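Probable D-tyrosyl-tRNA(Tyr) deacylase 1 (Homo sapiens, PDB 2OKV) removes D-amino acids wrongly attached to tRNAs, and glycine from tRNA(Ala), as a homodimeric editing enzyme, and may also act as an ATPase in DNA replication. Local coordinates at residues L95-T99 against E100-G104; G104-N107 against S108-Q112. All coordinates share one frame; numbering follows the deposited sequence.

Contact 1 of 2, residues L95-T99 against E100-G104; sequences LAMPT and EQAEG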
ATOM      1  N   LEU B  95       8.871   9.738  14.053  1.00 50.66           N
ATOM      2  CA  LEU B  95       8.812   8.372  14.571  1.00 50.13           C
ATOM      3  C   LEU B  95       9.608   7.395  13.700  1.00 49.41           C
ATOM      4  O   LEU B  95       9.951   6.296  14.145  1.00 49.08           O
ATOM      5  CB  LEU B  95       7.360   7.891  14.712  1.00 50.29           C
ATOM      6  CG  LEU B  95       6.931   7.273  16.057  1.00 51.60           C
ATOM      7  CD1 LEU B  95       8.011   6.378  16.696  1.00 52.57           C
ATOM      8  CD2 LEU B  95       6.512   8.357  17.050  1.00 52.08           C
ATOM      9  N   ALA B  96       9.887   7.791  12.462  1.00 48.52           N
ATOM     10  CA  ALA B  96      10.715   6.971  11.581  1.00 47.97           C
ATOM     11  C   ALA B  96      12.169   6.980  12.066  1.00 47.76           C
ATOM     12  O   ALA B  96      12.658   7.998  12.572  1.00 46.63           O
ATOM     13  CB  ALA B  96      10.623   7.463  10.155  1.00 47.75           C
ATOM     14  N   MET B  97      12.845   5.839  11.922  1.00 47.63           N
ATOM     15  CA  MET B  97      14.273   5.748  12.238  1.00 47.78           C
ATOM     16  C   MET B  97      15.092   6.528  11.198  1.00 48.18           C
ATOM     17  O   MET B  97      14.883   6.339   9.995  1.00 48.00           O
ATOM     18  CB  MET B  97      14.717   4.280  12.284  1.00 47.88           C
ATOM     19  CG  MET B  97      16.152   4.043  12.783  1.00 47.21           C
ATOM     20  SD  MET B  97      16.575   2.289  12.665  1.00 46.94           S
ATOM     21  CE  MET B  97      15.700   1.589  14.069  1.00 44.76           C
ATOM     22  N   PRO B  98      16.006   7.418  11.656  1.00 48.75           N
ATOM     23  CA  PRO B  98      16.918   8.150  10.764  1.00 49.32           C
ATOM     24  C   PRO B  98      17.714   7.229   9.831  1.00 50.17           C
ATOM     25  O   PRO B  98      18.124   6.132  10.234  1.00 50.29           O
ATOM     26  CB  PRO B  98      17.865   8.879  11.727  1.00 49.43           C
ATOM     27  CG  PRO B  98      17.596   8.317  13.084  1.00 49.35           C
ATOM     28  CD  PRO B  98      16.198   7.802  13.065  1.00 48.67           C
ATOM     29  N   THR B  99      17.938   7.694   8.602  1.00 50.73           N
ATOM     30  CA  THR B  99      18.539   6.881   7.528  1.00 51.46           C
ATOM     31  C   THR B  99      19.913   6.244   7.809  1.00 51.19           C
ATOM     32  O   THR B  99      20.234   5.201   7.239  1.00 51.20           O
ATOM     33  CB  THR B  99      18.600   7.667   6.199  1.00 51.42           C
ATOM     34  OG1 THR B  99      19.155   8.961   6.439  1.00 52.65           O
ATOM     35  CG2 THR B  99      17.203   7.821   5.606  1.00 52.75           C
ATOM     36  N   GLU B 100      20.712   6.865   8.671  1.00 51.40           N
ATOM     37  CA  GLU B 100      22.035   6.335   9.025  1.00 51.35           C
ATOM     38  C   GLU B 100      21.911   4.964   9.712  1.00 50.84           C
ATOM     39  O   GLU B 100      22.572   3.985   9.311  1.00 50.84           O
ATOM     40  CB  GLU B 100      22.792   7.318   9.921  1.00 51.80           C
ATOM     41  CG  GLU B 100      23.239   8.610   9.226  1.00 53.93           C
ATOM     42  CD  GLU B 100      22.212   9.747   9.302  1.00 56.15           C
ATOM     43  OE1 GLU B 100      22.640  10.909   9.507  1.00 56.35           O
ATOM     44  OE2 GLU B 100      20.992   9.488   9.158  1.00 57.14           O
ATOM     45  N   GLN B 101      21.039   4.892  10.722  1.00 49.47           N
ATOM     46  CA  GLN B 101      20.769   3.631  11.398  1.00 47.99           C
ATOM     47  C   GLN B 101      19.817   2.767  10.584  1.00 46.26           C
ATOM     48  O   GLN B 101      19.972   1.540  10.554  1.00 45.36           O
ATOM     49  CB  GLN B 101      20.208   3.848  12.806  1.00 48.15           C
ATOM     50  CG  GLN B 101      20.153   2.555  13.636  1.00 49.51           C
ATOM     51  CD  GLN B 101      19.287   2.665  14.889  1.00 49.46           C
ATOM     52  OE1 GLN B 101      19.008   3.763  15.376  1.00 52.78           O
ATOM     53  NE2 GLN B 101      18.864   1.518  15.420  1.00 50.29           N
ATOM     54  N   ALA B 102      18.835   3.405   9.938  1.00 44.51           N
ATOM     55  CA  ALA B 102      17.815   2.685   9.180  1.00 43.32           C
ATOM     56  C   ALA B 102      18.399   1.832   8.060  1.00 42.04           C
ATOM     57  O   ALA B 102      17.890   0.760   7.814  1.00 41.70           O
ATOM     58  CB  ALA B 102      16.729   3.638   8.621  1.00 43.46           C
ATOM     59  N   GLU B 103      19.451   2.300   7.382  1.00 40.94           N
ATOM     60  CA  GLU B 103      20.037   1.491   6.309  1.00 40.27           C
ATOM     61  C   GLU B 103      20.598   0.178   6.857  1.00 38.99           C
ATOM     62  O   GLU B 103      20.327  -0.889   6.312  1.00 38.62           O
ATOM     63  CB  GLU B 103      21.122   2.230   5.511  1.00 40.95           C
ATOM     64  CG  GLU B 103      21.517   1.394   4.284  1.00 43.54           C
ATOM     65  CD  GLU B 103      22.163   2.181   3.165  1.00 47.36           C
ATOM     66  OE1 GLU B 103      22.764   3.241   3.426  1.00 47.04           O
ATOM     67  OE2 GLU B 103      22.063   1.712   2.010  1.00 49.86           O
ATOM     68  N   GLY B 104      21.375   0.269   7.935  1.00 38.04           N
ATOM     69  CA  GLY B 104      21.851  -0.922   8.634  1.00 37.38           C
ATOM     70  C   GLY B 104      20.742  -1.842   9.107  1.00 37.16           C
ATOM     71  O   GLY B 104      20.811  -3.066   8.924  1.00 37.40           O
TER
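The extended chain of Met97 and Pro98 turns at Thr99 into helix 99-116, and the first main-chain bonds of the helix run back from Ala102 N to Pro98 O (2.8 Å) and from Glu103 N to Thr99 O (3.0 Å). The main side-chain contact is between Met97 and Gln101. The thioether lies across one face of the Gln101 amide, and the two side chains cross at about a right angle. Met97 SD sits over Gln101 CD at 3.5 Å, and Met97 CE over Gln101 NE2 at 3.4 Å. Met97 is extended through its first two torsions and bends only at chi3 (-76°), which lays the methyl group over the amide nitrogen. The Gln101 chain is extended beyond CG, and Gln101 CG also touches Met97 SD, at 3.7 Å. The methyl of Ala102 faces the incoming chain, with Ala102 CB 3.3 Å from Pro98 O and 4.2 Å from Met97 CG. On the outer side, Glu100 bends at chi2 (90°), and its carboxylate folds back beside Thr99. The Thr99 OG1 to Glu100 OE2 hydrogen bond is weak at 3.3 Å. A carboxylate in the first turn probably also interacts favourably with the positive end of the helix dipole. Before the turn, the backbones of Leu95 and Met97 are hydrogen-bonded to Leu35 and Ile33. The Met97 side chain also packs on Ile33. The arrangement is that of an alpha-helix N-terminus with proline at the N-cap position. Here it marks the start of the helix that follows the long loop after strand 73-78.

Contact 2 of 2, residues G104-N107 against S108-Q112; sequences GFYN and SFLEQ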
ATOM      1  N   GLY B 104      21.375   0.269   7.935  1.00 38.04           N
ATOM      2  CA  GLY B 104      21.851  -0.922   8.634  1.00 37.38           C
ATOM      3  C   GLY B 104      20.742  -1.842   9.107  1.00 37.16           C
ATOM      4  O   GLY B 104      20.811  -3.066   8.924  1.00 37.40           O
ATOM      5  N   PHE B 105      19.710  -1.266   9.721  1.00 36.65           N
ATOM      6  CA  PHE B 105      18.571  -2.068  10.190  1.00 36.42           C
ATOM      7  C   PHE B 105      17.884  -2.784   9.017  1.00 36.81           C
ATOM      8  O   PHE B 105      17.646  -4.001   9.073  1.00 36.83           O
ATOM      9  CB  PHE B 105      17.572  -1.193  10.950  1.00 36.55           C
ATOM     10  CG  PHE B 105      16.504  -1.974  11.679  1.00 37.67           C
ATOM     11  CD1 PHE B 105      16.474  -1.996  13.064  1.00 38.92           C
ATOM     12  CD2 PHE B 105      15.523  -2.683  10.977  1.00 38.88           C
ATOM     13  CE1 PHE B 105      15.498  -2.719  13.743  1.00 38.63           C
ATOM     14  CE2 PHE B 105      14.542  -3.418  11.651  1.00 39.61           C
ATOM     15  CZ  PHE B 105      14.534  -3.433  13.035  1.00 39.07           C
ATOM     16  N   TYR B 106      17.577  -2.025   7.964  1.00 36.65           N
ATOM     17  CA  TYR B 106      16.998  -2.559   6.729  1.00 37.30           C
ATOM     18  C   TYR B 106      17.838  -3.704   6.143  1.00 37.27           C
ATOM     19  O   TYR B 106      17.305  -4.777   5.813  1.00 37.33           O
ATOM     20  CB  TYR B 106      16.823  -1.432   5.684  1.00 38.19           C
ATOM     21  CG  TYR B 106      16.128  -1.909   4.438  1.00 40.19           C
ATOM     22  CD1 TYR B 106      14.773  -2.245   4.483  1.00 41.10           C
ATOM     23  CD2 TYR B 106      16.807  -2.041   3.217  1.00 40.02           C
ATOM     24  CE1 TYR B 106      14.102  -2.699   3.376  1.00 42.17           C
ATOM     25  CE2 TYR B 106      16.114  -2.533   2.068  1.00 40.47           C
ATOM     26  CZ  TYR B 106      14.763  -2.850   2.182  1.00 41.61           C
ATOM     27  OH  TYR B 106      14.010  -3.343   1.122  1.00 41.55           O
ATOM     28  N   ASN B 107      19.146  -3.473   6.004  1.00 36.92           N
ATOM     29  CA  ASN B 107      20.025  -4.512   5.491  1.00 36.95           C
ATOM     30  C   ASN B 107      19.959  -5.784   6.350  1.00 37.33           C
ATOM     31  O   ASN B 107      19.815  -6.873   5.807  1.00 37.57           O
ATOM     32  CB  ASN B 107      21.446  -4.000   5.322  1.00 36.60           C
ATOM     33  CG  ASN B 107      21.588  -3.084   4.122  1.00 36.98           C
ATOM     34  OD1 ASN B 107      20.779  -3.135   3.186  1.00 39.02           O
ATOM     35  ND2 ASN B 107      22.606  -2.239   4.143  1.00 38.78           N
ATOM     36  N   SER B 108      20.014  -5.634   7.674  1.00 36.82           N
ATOM     37  CA  SER B 108      19.891  -6.781   8.587  1.00 37.02           C
ATOM     38  C   SER B 108      18.537  -7.494   8.417  1.00 37.37           C
ATOM     39  O   SER B 108      18.455  -8.741   8.463  1.00 36.75           O
ATOM     40  CB  SER B 108      20.081  -6.354  10.045  1.00 36.19           C
ATOM     41  OG  SER B 108      21.416  -5.917  10.295  1.00 37.25           O
ATOM     42  N   PHE B 109      17.486  -6.697   8.238  1.00 38.11           N
ATOM     43  CA  PHE B 109      16.139  -7.211   8.021  1.00 39.44           C
ATOM     44  C   PHE B 109      16.069  -8.071   6.757  1.00 40.24           C
ATOM     45  O   PHE B 109      15.516  -9.185   6.775  1.00 39.96           O
ATOM     46  CB  PHE B 109      15.141  -6.048   7.929  1.00 39.74           C
ATOM     47  CG  PHE B 109      13.786  -6.468   7.487  1.00 42.13           C
ATOM     48  CD1 PHE B 109      12.824  -6.854   8.428  1.00 41.67           C
ATOM     49  CD2 PHE B 109      13.471  -6.520   6.131  1.00 42.84           C
ATOM     50  CE1 PHE B 109      11.574  -7.271   8.032  1.00 43.48           C
ATOM     51  CE2 PHE B 109      12.215  -6.954   5.721  1.00 44.06           C
ATOM     52  CZ  PHE B 109      11.262  -7.333   6.679  1.00 43.14           C
ATOM     53  N   LEU B 110      16.628  -7.553   5.660  1.00 40.84           N
ATOM     54  CA  LEU B 110      16.657  -8.294   4.392  1.00 41.97           C
ATOM     55  C   LEU B 110      17.452  -9.574   4.527  1.00 41.82           C
ATOM     56  O   LEU B 110      17.096 -10.596   3.937  1.00 41.52           O
ATOM     57  CB  LEU B 110      17.274  -7.462   3.273  1.00 42.49           C
ATOM     58  CG  LEU B 110      16.395  -6.520   2.469  1.00 45.06           C
ATOM     59  CD1 LEU B 110      17.294  -5.961   1.394  1.00 47.74           C
ATOM     60  CD2 LEU B 110      15.172  -7.196   1.838  1.00 47.88           C
ATOM     61  N   GLU B 111      18.535  -9.516   5.300  1.00 41.75           N
ATOM     62  CA  GLU B 111      19.361 -10.697   5.529  1.00 42.10           C
ATOM     63  C   GLU B 111      18.641 -11.789   6.344  1.00 42.43           C
ATOM     64  O   GLU B 111      18.845 -12.983   6.070  1.00 42.32           O
ATOM     65  CB  GLU B 111      20.719 -10.298   6.141  1.00 42.11           C
ATOM     66  CG  GLU B 111      21.767 -11.407   6.227  1.00 42.39           C
ATOM     67  CD  GLU B 111      22.205 -11.990   4.872  1.00 42.56           C
ATOM     68  OE1 GLU B 111      21.886 -11.435   3.800  1.00 43.04           O
ATOM     69  OE2 GLU B 111      22.882 -13.035   4.891  1.00 46.15           O
ATOM     70  N   GLN B 112      17.813 -11.406   7.328  1.00 42.78           N
ATOM     71  CA  GLN B 112      17.027 -12.398   8.097  1.00 43.22           C
ATOM     72  C   GLN B 112      15.989 -13.051   7.187  1.00 42.38           C
ATOM     73  O   GLN B 112      15.760 -14.254   7.258  1.00 41.89           O
ATOM     74  CB  GLN B 112      16.308 -11.800   9.326  1.00 43.70           C
ATOM     75  CG  GLN B 112      16.523 -12.540  10.709  1.00 49.23           C
ATOM     76  CD  GLN B 112      16.006 -13.989  10.819  1.00 54.67           C
ATOM     77  OE1 GLN B 112      16.392 -14.867  10.043  1.00 57.88           O
ATOM     78  NE2 GLN B 112      15.172 -14.249  11.838  1.00 52.47           N
TER
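This is a helix-internal contact between successive turns of helix 99-116, where Tyr106 packs against Leu110 and Ser108 bonds back to Gly104. The segments lie in the middle of that helix, with one side against the five-stranded sheet. Main-chain bonds link each residue from Gly104 to Asn107 with the residue four further on. Among them, Phe109 N reaches Phe105 O at 2.8 Å, and Leu110 N reaches Tyr106 O at 2.9 Å. Leu110 comes over one face of the Tyr106 ring near its hydroxyl end. Leu110 CD1 is 3.7 Å from Tyr106 CE2, and Leu110 CG is 4.0 Å from Tyr106 CZ. The ring is swung out by a chi1 of -175°, which places CG opposite the backbone N. Its hydroxyl is hydrogen-bonded to Asp124 OD1, so the phenol spans from the helix to strand 122-124. The helix joins strand 73-78 to strand 122-124, its parallel neighbour in the sheet, and so forms the helical part of a beta-alpha-beta crossover. Tyr106 and Leu110 both pack on Cys76, and Leu110 also touches Ile122. Phe105 and Phe109 pack instead on helix 39-51, with Phe105 on Leu42 and Phe109 on Val46 and Ile49. Tyr106 O lies at the edge of the Phe109 ring, near the ring plane, and 3.3 Å from Phe109 CB. On the exposed side, Gly104 O accepts two bonds from Ser108. Ser108 N is 3.0 Å from Gly104 O, and Ser108 OG is 3.2 Å from it; the two donors approach from opposite faces of the carbonyl plane. With chi1 at -67°, the Ser108 hydroxyl lies beside its own backbone N and can reach back one turn to this carbonyl.

Overall arrangement
Contact 1 builds the start of helix 99-116, and contact 2 continues it by two turns. They share Gly104, and their centres are 12 Å apart. They also touch directly through packing of Met97 CE on Phe105 CD1 at 3.8 Å. Ile33 lies beside both: Met97, Phe105 and Tyr106 all pack on it. Contact 1 is away from the known sites. Contact 2 is nearer to the magnesium site, where Val4 and Cys28 meet the ion in this structure and Gln6 is a further binding residue. The Tyr106 side chain is about 9 Å from that of Cys28 and about 11 Å from the magnesium ion. Neither contact binds the metal or touches the second subunit of the dimer.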